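Local coordinates for ABC transporter periplasmic peptide-binding protein (Pseudoalteromonas, PDB 4QFL), which binds dipeptides in the periplasm, here Ala-Phe, and probably delivers them to an ABC transporter for uptake, at residues 153-158 with 163-168. Numbering follows the deposited sequence.
Sequences RKIVRV and VRFELF
Backbone bonds tie V156 to R164 in both directions: V156 N reaches R164 O at 2.8 Å, and R164 N returns to V156 O at 3.0 Å. At the next hydrogen-bonded pair, E166 N gives K154 O a nearly straight bond of 2.8 Å. E166 O takes two donors, R153 N at 2.7 Å and, weakly, K154 N, so R153 and K154 share one partner in a classic beta bulge.

The apolar contacts lie on the face carrying I155, V163 and F165. I155 lays CG1 over one face of the F165 ring in a CH-pi contact, while CD1 comes to 3.5 Å from F165 CE2. With chi1 at -49°, I155 CG2 stands anti to the backbone N and meets V163 CB. Replacing F165 by an alanine would probably leave I155 CG1 and CD1 without their ring and open a gap beside F93, M178 and I152.

The two strands form a beta hairpin at the edge of a four-stranded antiparallel sheet: 163-167 also pairs with strand 90-95, 153-158 is outermost, and helix 115-126 packs against I155 and V163.

The face carrying K154, V156, R164 and E166 is mostly polar. R164 NE makes a salt bridge to E166 OE2, modelled implausibly short, with the carboxylate at the guanidinium edge; V156 CB lies over one guanidinium face, V156 CG2 3.2 Å from R164 NH2. E166 OE1 is hydrogen-bonded to S90 OG. The bend of R153 at chi3 (82°) sets one guanidinium face against E166 CB and CG. Guanidinium and carboxylate planes lie 12° apart, but E166 OE1 stands well out of the guanidinium plane, 4.6 Å from R153 NH2, so any attraction is probably one of charge alone. R153 CB sits over the F168 ring, 3.9 Å from its centroid, a CH-pi contact.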
# COMPACT_ATOMS: atom_id res chain seq x y z
N ARG A 153 -3.52 3.33 -24.01
CA ARG A 153 -4.38 3.33 -25.19
C ARG A 153 -4.62 1.91 -25.69
O ARG A 153 -5.75 1.49 -25.92
CB ARG A 153 -3.77 4.19 -26.32
CG ARG A 153 -4.72 4.49 -27.49
CD ARG A 153 -3.97 5.09 -28.68
NE ARG A 153 -3.32 4.06 -29.49
CZ ARG A 153 -2.22 4.25 -30.22
NH1 ARG A 153 -1.64 5.44 -30.25
NH2 ARG A 153 -1.70 3.25 -30.92
N LYS A 154 -3.53 1.17 -25.86
CA LYS A 154 -3.64 -0.23 -26.22
C LYS A 154 -2.32 -0.90 -25.90
O LYS A 154 -1.35 -0.24 -25.55
CB LYS A 154 -4.03 -0.40 -27.70
CG LYS A 154 -3.08 0.23 -28.71
CD LYS A 154 -3.55 -0.04 -30.14
CE LYS A 154 -2.52 0.40 -31.19
NZ LYS A 154 -2.92 0.08 -32.61
N ILE A 155 -2.31 -2.22 -25.98
CA ILE A 155 -1.08 -2.99 -25.90
C ILE A 155 -1.02 -3.81 -27.17
O ILE A 155 -1.87 -4.68 -27.40
CB ILE A 155 -1.09 -3.95 -24.70
CG1 ILE A 155 -1.51 -3.21 -23.43
CG2 ILE A 155 0.28 -4.62 -24.54
CD1 ILE A 155 -1.63 -4.11 -22.22
N VAL A 156 -0.03 -3.53 -28.00
CA VAL A 156 0.14 -4.27 -29.25
C VAL A 156 0.77 -5.62 -28.96
O VAL A 156 1.65 -5.74 -28.12
CB VAL A 156 1.05 -3.52 -30.25
CG1 VAL A 156 1.37 -4.41 -31.45
CG2 VAL A 156 0.41 -2.20 -30.70
N ARG A 157 0.30 -6.63 -29.68
CA ARG A 157 0.93 -7.93 -29.65
C ARG A 157 1.95 -8.01 -30.76
O ARG A 157 1.62 -8.42 -31.88
CB ARG A 157 -0.10 -9.02 -29.86
CG ARG A 157 0.46 -10.41 -29.66
CD ARG A 157 -0.53 -11.46 -30.11
NE ARG A 157 -0.35 -12.69 -29.36
CZ ARG A 157 0.60 -13.57 -29.62
NH1 ARG A 157 1.45 -13.36 -30.62
NH2 ARG A 157 0.70 -14.67 -28.88
N VAL A 158 3.19 -7.62 -30.48
CA VAL A 158 4.18 -7.62 -31.55
C VAL A 158 4.63 -9.04 -31.84
O VAL A 158 4.92 -9.37 -32.98
CB VAL A 158 5.37 -6.70 -31.25
CG1 VAL A 158 5.04 -5.74 -30.13
CG2 VAL A 158 6.59 -7.51 -30.91
N VAL A 163 5.45 -7.38 -26.29
CA VAL A 163 4.30 -6.51 -26.42
C VAL A 163 4.77 -5.08 -26.36
O VAL A 163 5.86 -4.81 -25.89
CB VAL A 163 3.26 -6.75 -25.30
CG1 VAL A 163 2.77 -8.19 -25.32
CG2 VAL A 163 3.85 -6.40 -23.93
N ARG A 164 3.93 -4.17 -26.84
CA ARG A 164 4.24 -2.75 -26.74
C ARG A 164 3.03 -1.98 -26.20
O ARG A 164 1.96 -2.01 -26.81
CB ARG A 164 4.68 -2.22 -28.10
CG ARG A 164 4.91 -0.73 -28.15
CD ARG A 164 5.22 -0.25 -29.56
NE ARG A 164 4.09 -0.44 -30.47
CZ ARG A 164 4.12 -1.22 -31.55
NH1 ARG A 164 5.23 -1.88 -31.85
NH2 ARG A 164 3.05 -1.33 -32.33
N PHE A 165 3.19 -1.34 -25.05
CA PHE A 165 2.16 -0.47 -24.49
C PHE A 165 2.17 0.88 -25.21
O PHE A 165 3.22 1.50 -25.36
CB PHE A 165 2.40 -0.23 -22.98
CG PHE A 165 2.11 -1.43 -22.10
CD1 PHE A 165 2.93 -2.55 -22.12
CD2 PHE A 165 1.05 -1.40 -21.20
CE1 PHE A 165 2.68 -3.65 -21.29
CE2 PHE A 165 0.79 -2.48 -20.36
CZ PHE A 165 1.61 -3.61 -20.41
N GLU A 166 1.00 1.34 -25.64
CA GLU A 166 0.87 2.66 -26.24
C GLU A 166 0.14 3.59 -25.27
O GLU A 166 -1.01 3.34 -24.89
CB GLU A 166 0.10 2.59 -27.56
CG GLU A 166 0.64 1.56 -28.53
CD GLU A 166 1.91 2.04 -29.22
OE1 GLU A 166 2.39 3.15 -28.89
OE2 GLU A 166 2.42 1.31 -30.10
N LEU A 167 0.81 4.67 -24.86
CA LEU A 167 0.23 5.62 -23.91
C LEU A 167 -0.32 6.87 -24.60
O LEU A 167 0.16 7.27 -25.67
CB LEU A 167 1.28 6.03 -22.87
CG LEU A 167 2.07 4.87 -22.26
CD1 LEU A 167 3.04 5.38 -21.20
CD2 LEU A 167 1.14 3.81 -21.69
N PHE A 168 -1.33 7.48 -23.99
CA PHE A 168 -1.91 8.70 -24.52
C PHE A 168 -0.94 9.85 -24.30
O PHE A 168 -0.92 10.82 -25.06
CB PHE A 168 -3.24 9.01 -23.85
CG PHE A 168 -4.36 8.13 -24.30
CD1 PHE A 168 -4.72 8.08 -25.63
CD2 PHE A 168 -5.04 7.34 -23.39
CE1 PHE A 168 -5.76 7.26 -26.05
CE2 PHE A 168 -6.08 6.51 -23.81
CZ PHE A 168 -6.44 6.47 -25.14